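Local structure of capsid fiber protein (Bacillus phage phi29, 6QYY) at residues Ser69-Lys72 with Val73-Leu77; Glu100-Gln103 with Glu104-Val108. The protein forms fibers on the head of bacteriophage phi29, this fragment being the N-terminal base, which probably seats each trimeric fiber on the capsid. All coordinates share one frame; numbering follows the deposited sequence.

Contact 1: residues Ser69-Lys72 with Val73-Leu77; sequences SDIK and VGDNL
Asp75 folds its carboxylate back onto Lys72 across a type II beta turn that runs from Lys72 to Asp75. The turn closes with two hydrogen bonds. The backbone one goes from Asp75 N to Lys72 O at 3.0 Å. The other runs from Lys72 N to Asp75 OD2 and spans 2.9 Å. It is nearly straight, with an N-H...O angle of 171°. That amide comes to OD2 from above the carboxylate, 63° out of its plane. The aspartate gets there because its CG lies on the side of its own backbone N, anti to the carbonyl carbon (chi1 -81°). Gly74 takes the left-handed corner of the turn with a positive phi, as the third position of a type II turn commonly does. Beneath the carboxylate the packing is tight and apolar: Ile71 and Leu77 meet end to end, CD1 of Ile71 lying 3.7 Å from CD2 of Leu77, and Ala98 touches both. The other side is looser. There the chain of Lys72, bent about CB-CG and again about CD-CE, leads off toward solvent and its NZ stays 6.2 Å from Asp75 OD2, too far for a salt bridge. A water instead donates to OD2 and to Asp70 O, linking the carboxylate to the backbone of Asp70. Asp75 OD1 accepts a hydrogen bond from Gln23 NE2 of the second subunit. With backbone amide, water and a neighbouring subunit's amide all donating to it, the carboxylate is probably kept ionised, and it links the turn to the trimer interface.

Contact 2: residues Glu100-Gln103 with Glu104-Val108; sequences EEAQ and EGQLV
Gln103 and Gln106 stand at the two ends of a type II beta turn and grip each other twice. Gln106 N donates to Gln103 O over 2.9 Å, the usual closure of the turn. In return, OE1 of the Gln106 side chain accepts from Gln103 N at 3.0 Å, with that amide tilted 19° from the plane of the side-chain carbonyl. The first torsion of Gln106 (chi1 -92°) turns its chain toward Gln103, and the extended run beyond CG lets OE1 reach the start of the turn, where it also lies 3.7 Å from Ala102 CA. The two side-chain amides do not stack: their planes are 52° apart, and the two chains cross at a slant. Gly105 supplies the corner with a positive phi. Val108 brings the apolar part, its CB 3.8 Å from the methyl CB of Ala102. Its CG2 points anti to the backbone N and reaches Glu100 O at 3.6 Å; this buried carbonyl oxygen has no hydrogen-bonding partner in the model. The glutamine bonds therefore lie at the exposed end of the turn, and the alanine-valine contact at its buried base. The turn itself bonds to Ala67 through the backbones of Gly105 and Gln106, and Val108 bonds to Val65, so the start of strand 107-112 runs beside strand 62-66; Ala102 is also bonded to Ile71, and Val108 packs on the same isoleucine.

Followed from the N terminus, the chain leaves strand 62-66 and makes the turn of contact 1 before entering strand 76-79. It passes through strands 85-87 and 96-98, then turns again in contact 2 to enter strand 107-112. The contacts are thus in series, neither enclosing nor crossing the other, yet their centres are only about 8 Å apart. A probable hydrogen bond from Glu104 N to Asp70 OD1 joins them, while Val73 packs against Glu101. Together they tie two strand-entry loops of the same antiparallel sheet, and both touch the second subunit.

Contact 1: residues Ser69-Lys72 with Val73-Leu77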
ATOM      1  N   SER A  69     -24.371   5.966  -3.027  1.00 32.74           N
ATOM      2  CA  SER A  69     -25.226   6.163  -4.192  1.00 44.37           C
ATOM      3  C   SER A  69     -24.828   5.103  -5.215  1.00 38.98           C
ATOM      4  O   SER A  69     -23.924   4.301  -4.974  1.00 35.86           O
ATOM      5  CB  SER A  69     -25.108   7.588  -4.746  1.00 43.12           C
ATOM      6  OG  SER A  69     -23.758   7.926  -5.019  1.00 40.08           O
ATOM      7  N   ASP A  70     -25.514   5.093  -6.357  1.00 40.34           N
ATOM      8  CA  ASP A  70     -25.274   4.044  -7.341  1.00 39.18           C
ATOM      9  C   ASP A  70     -23.849   4.135  -7.877  1.00 33.00           C
ATOM     10  O   ASP A  70     -23.379   5.208  -8.267  1.00 36.77           O
ATOM     11  CB  ASP A  70     -26.280   4.141  -8.491  1.00 44.40           C
ATOM     12  CG  ASP A  70     -27.680   3.664  -8.097  1.00 57.32           C
ATOM     13  OD1 ASP A  70     -27.916   3.396  -6.897  1.00 54.66           O
ATOM     14  OD2 ASP A  70     -28.549   3.562  -8.994  1.00 58.71           O
ATOM     15  N   ILE A  71     -23.154   3.005  -7.874  1.00 30.69           N
ATOM     16  CA  ILE A  71     -21.767   2.934  -8.306  1.00 31.25           C
ATOM     17  C   ILE A  71     -21.691   1.973  -9.486  1.00 31.65           C
ATOM     18  O   ILE A  71     -22.300   0.896  -9.459  1.00 32.55           O
ATOM     19  CB  ILE A  71     -20.837   2.493  -7.158  1.00 25.67           C
ATOM     20  CG1 ILE A  71     -20.698   3.600  -6.101  1.00 25.77           C
ATOM     21  CG2 ILE A  71     -19.465   2.097  -7.689  1.00 27.43           C
ATOM     22  CD1 ILE A  71     -20.013   3.146  -4.821  1.00 28.35           C
ATOM     23  N   LYS A  72     -20.993   2.392 -10.537  1.00 35.31           N
ATOM     24  CA  LYS A  72     -20.754   1.568 -11.709  1.00 38.00           C
ATOM     25  C   LYS A  72     -19.327   1.041 -11.675  1.00 36.00           C
ATOM     26  O   LYS A  72     -18.430   1.670 -11.101  1.00 33.54           O
ATOM     27  CB  LYS A  72     -20.996   2.367 -12.993  1.00 42.48           C
ATOM     28  CG  LYS A  72     -22.426   2.887 -13.139  1.00 51.09           C
ATOM     29  CD  LYS A  72     -23.444   1.784 -12.817  1.00 58.44           C
ATOM     30  CE  LYS A  72     -24.881   2.191 -13.162  1.00 65.29           C
ATOM     31  NZ  LYS A  72     -25.450   3.195 -12.215  1.00 59.42           N
ATOM     32  N   VAL A  73     -19.124  -0.136 -12.277  1.00 35.45           N
ATOM     33  CA  VAL A  73     -17.785  -0.715 -12.334  1.00 37.09           C
ATOM     34  C   VAL A  73     -16.842   0.282 -12.982  1.00 32.89           C
ATOM     35  O   VAL A  73     -17.129   0.829 -14.052  1.00 36.59           O
ATOM     36  CB  VAL A  73     -17.803  -2.047 -13.101  1.00 43.55           C
ATOM     37  CG1 VAL A  73     -16.372  -2.521 -13.387  1.00 44.14           C
ATOM     38  CG2 VAL A  73     -18.583  -3.096 -12.323  1.00 44.37           C
ATOM     39  N   GLY A  74     -15.719   0.553 -12.317  1.00 37.55           N
ATOM     40  CA  GLY A  74     -14.740   1.484 -12.836  1.00 35.28           C
ATOM     41  C   GLY A  74     -14.855   2.905 -12.321  1.00 40.43           C
ATOM     42  O   GLY A  74     -13.965   3.717 -12.610  1.00 37.89           O
ATOM     43  N   ASP A  75     -15.915   3.233 -11.574  1.00 34.72           N
ATOM     44  CA  ASP A  75     -16.035   4.561 -10.979  1.00 35.87           C
ATOM     45  C   ASP A  75     -14.890   4.817 -10.011  1.00 31.03           C
ATOM     46  O   ASP A  75     -14.521   3.946  -9.222  1.00 32.15           O
ATOM     47  CB  ASP A  75     -17.362   4.695 -10.222  1.00 32.15           C
ATOM     48  CG  ASP A  75     -18.540   4.993 -11.138  1.00 44.37           C
ATOM     49  OD1 ASP A  75     -18.316   5.249 -12.343  1.00 40.48           O
ATOM     50  OD2 ASP A  75     -19.695   4.964 -10.648  1.00 41.18           O
ATOM     51  N   ASN A  76     -14.340   6.025 -10.057  1.00 30.64           N
ATOM     52  CA  ASN A  76     -13.475   6.482  -8.984  1.00 34.40           C
ATOM     53  C   ASN A  76     -14.313   6.927  -7.795  1.00 31.78           C
ATOM     54  O   ASN A  76     -15.379   7.526  -7.960  1.00 35.64           O
ATOM     55  CB  ASN A  76     -12.589   7.623  -9.463  1.00 35.31           C
ATOM     56  CG  ASN A  76     -11.775   7.237 -10.662  1.00 40.86           C
ATOM     57  OD1 ASN A  76     -10.951   6.328 -10.579  1.00 39.30           O
ATOM     58  ND2 ASN A  76     -11.994   7.914 -11.786  1.00 39.00           N
ATOM     59  N   LEU A  77     -13.812   6.641  -6.596  1.00 27.71           N
ATOM     60  CA  LEU A  77     -14.593   6.734  -5.370  1.00 24.63           C
ATOM     61  C   LEU A  77     -13.935   7.646  -4.348  1.00 27.48           C
ATOM     62  O   LEU A  77     -12.705   7.673  -4.224  1.00 27.25           O
ATOM     63  CB  LEU A  77     -14.770   5.342  -4.741  1.00 24.11           C
ATOM     64  CG  LEU A  77     -15.489   4.329  -5.622  1.00 25.15           C
ATOM     65  CD1 LEU A  77     -15.608   2.989  -4.897  1.00 24.93           C
ATOM     66  CD2 LEU A  77     -16.884   4.830  -6.017  1.00 28.03           C
TER
HETATM   67  O   HOH W   1     -22.571   5.594 -10.838  1.00 52.68           O

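Contact 2: residues Glu100-Gln103 with Glu104-Val108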
ATOM      1  N   GLU A 100     -16.728  -3.735  -8.665  1.00 31.55           N
ATOM      2  CA  GLU A 100     -18.054  -4.321  -8.721  1.00 41.60           C
ATOM      3  C   GLU A 100     -19.069  -3.191  -8.831  1.00 40.81           C
ATOM      4  O   GLU A 100     -18.786  -2.035  -8.502  1.00 42.00           O
ATOM      5  CB  GLU A 100     -18.353  -5.193  -7.488  1.00 49.57           C
ATOM      6  CG  GLU A 100     -17.367  -6.354  -7.263  1.00 61.18           C
ATOM      7  CD  GLU A 100     -17.349  -7.366  -8.412  1.00 79.37           C
ATOM      8  OE1 GLU A 100     -18.361  -7.466  -9.144  1.00 84.76           O
ATOM      9  OE2 GLU A 100     -16.324  -8.070  -8.578  1.00 81.90           O
ATOM     10  N   GLU A 101     -20.248  -3.539  -9.325  1.00 38.75           N
ATOM     11  CA  GLU A 101     -21.379  -2.630  -9.411  1.00 37.57           C
ATOM     12  C   GLU A 101     -22.152  -2.668  -8.098  1.00 38.78           C
ATOM     13  O   GLU A 101     -22.300  -3.731  -7.489  1.00 46.22           O
ATOM     14  CB  GLU A 101     -22.272  -3.050 -10.582  1.00 49.40           C
ATOM     15  CG  GLU A 101     -23.493  -2.204 -10.838  1.00 56.95           C
ATOM     16  CD  GLU A 101     -24.238  -2.664 -12.079  1.00 67.03           C
ATOM     17  OE1 GLU A 101     -23.698  -3.523 -12.811  1.00 70.50           O
ATOM     18  OE2 GLU A 101     -25.356  -2.168 -12.328  1.00 70.08           O
ATOM     19  N   ALA A 102     -22.643  -1.513  -7.651  1.00 34.73           N
ATOM     20  CA  ALA A 102     -23.422  -1.505  -6.418  1.00 38.39           C
ATOM     21  C   ALA A 102     -24.451  -0.386  -6.457  1.00 40.22           C
ATOM     22  O   ALA A 102     -24.114   0.756  -6.769  1.00 41.91           O
ATOM     23  CB  ALA A 102     -22.510  -1.358  -5.189  1.00 33.97           C
ATOM     24  N   GLN A 103     -25.702  -0.722  -6.164  1.00 37.26           N
ATOM     25  CA  GLN A 103     -26.706   0.300  -5.919  1.00 38.89           C
ATOM     26  C   GLN A 103     -26.521   0.891  -4.523  1.00 39.28           C
ATOM     27  O   GLN A 103     -25.864   0.305  -3.658  1.00 36.38           O
ATOM     28  CB  GLN A 103     -28.120  -0.273  -6.040  1.00 45.90           C
ATOM     29  CG  GLN A 103     -28.503  -0.781  -7.414  1.00 58.98           C
ATOM     30  CD  GLN A 103     -29.960  -1.236  -7.467  1.00 69.87           C
ATOM     31  OE1 GLN A 103     -30.412  -2.010  -6.621  1.00 73.13           O
ATOM     32  NE2 GLN A 103     -30.701  -0.744  -8.452  1.00 74.63           N
ATOM     33  N   GLU A 104     -27.143   2.051  -4.301  1.00 40.89           N
ATOM     34  CA  GLU A 104     -27.060   2.704  -3.003  1.00 41.53           C
ATOM     35  C   GLU A 104     -27.509   1.752  -1.902  1.00 38.22           C
ATOM     36  O   GLU A 104     -28.580   1.143  -1.991  1.00 41.56           O
ATOM     37  CB  GLU A 104     -27.917   3.969  -2.992  1.00 43.41           C
ATOM     38  CG  GLU A 104     -28.056   4.610  -1.624  1.00 54.49           C
ATOM     39  CD  GLU A 104     -28.787   5.939  -1.682  1.00 75.90           C
ATOM     40  OE1 GLU A 104     -29.177   6.454  -0.611  1.00 81.40           O
ATOM     41  OE2 GLU A 104     -28.968   6.470  -2.801  1.00 80.12           O
ATOM     42  N   GLY A 105     -26.689   1.630  -0.861  1.00 35.73           N
ATOM     43  CA  GLY A 105     -26.939   0.707   0.224  1.00 42.52           C
ATOM     44  C   GLY A 105     -26.274  -0.649   0.085  1.00 40.42           C
ATOM     45  O   GLY A 105     -26.133  -1.358   1.090  1.00 43.03           O
ATOM     46  N   GLN A 106     -25.865  -1.035  -1.120  1.00 34.85           N
ATOM     47  CA  GLN A 106     -25.187  -2.311  -1.308  1.00 33.69           C
ATOM     48  C   GLN A 106     -23.692  -2.182  -1.008  1.00 31.07           C
ATOM     49  O   GLN A 106     -23.119  -1.090  -0.987  1.00 32.82           O
ATOM     50  CB  GLN A 106     -25.377  -2.843  -2.734  1.00 39.24           C
ATOM     51  CG  GLN A 106     -26.576  -3.775  -2.924  1.00 55.60           C
ATOM     52  CD  GLN A 106     -26.786  -4.192  -4.380  1.00 57.40           C
ATOM     53  OE1 GLN A 106     -26.335  -3.513  -5.306  1.00 51.27           O
ATOM     54  NE2 GLN A 106     -27.474  -5.312  -4.583  1.00 60.60           N
ATOM     55  N   LEU A 107     -23.064  -3.332  -0.767  1.00 30.75           N
ATOM     56  CA  LEU A 107     -21.630  -3.391  -0.504  1.00 33.01           C
ATOM     57  C   LEU A 107     -20.866  -3.315  -1.824  1.00 31.03           C
ATOM     58  O   LEU A 107     -21.077  -4.145  -2.712  1.00 39.40           O
ATOM     59  CB  LEU A 107     -21.319  -4.684   0.249  1.00 32.25           C
ATOM     60  CG  LEU A 107     -20.092  -4.769   1.142  1.00 39.83           C
ATOM     61  CD1 LEU A 107     -20.058  -3.626   2.142  1.00 33.90           C
ATOM     62  CD2 LEU A 107     -20.047  -6.136   1.851  1.00 34.61           C
ATOM     63  N   VAL A 108     -19.997  -2.317  -1.979  1.00 22.98           N
ATOM     64  CA  VAL A 108     -19.144  -2.226  -3.162  1.00 24.33           C
ATOM     65  C   VAL A 108     -17.756  -2.747  -2.795  1.00 30.89           C
ATOM     66  O   VAL A 108     -17.278  -2.561  -1.669  1.00 24.76           O
ATOM     67  CB  VAL A 108     -19.088  -0.791  -3.728  1.00 24.91           C
ATOM     68  CG1 VAL A 108     -18.250   0.129  -2.843  1.00 27.93           C
ATOM     69  CG2 VAL A 108     -18.520  -0.801  -5.154  1.00 33.57           C
TER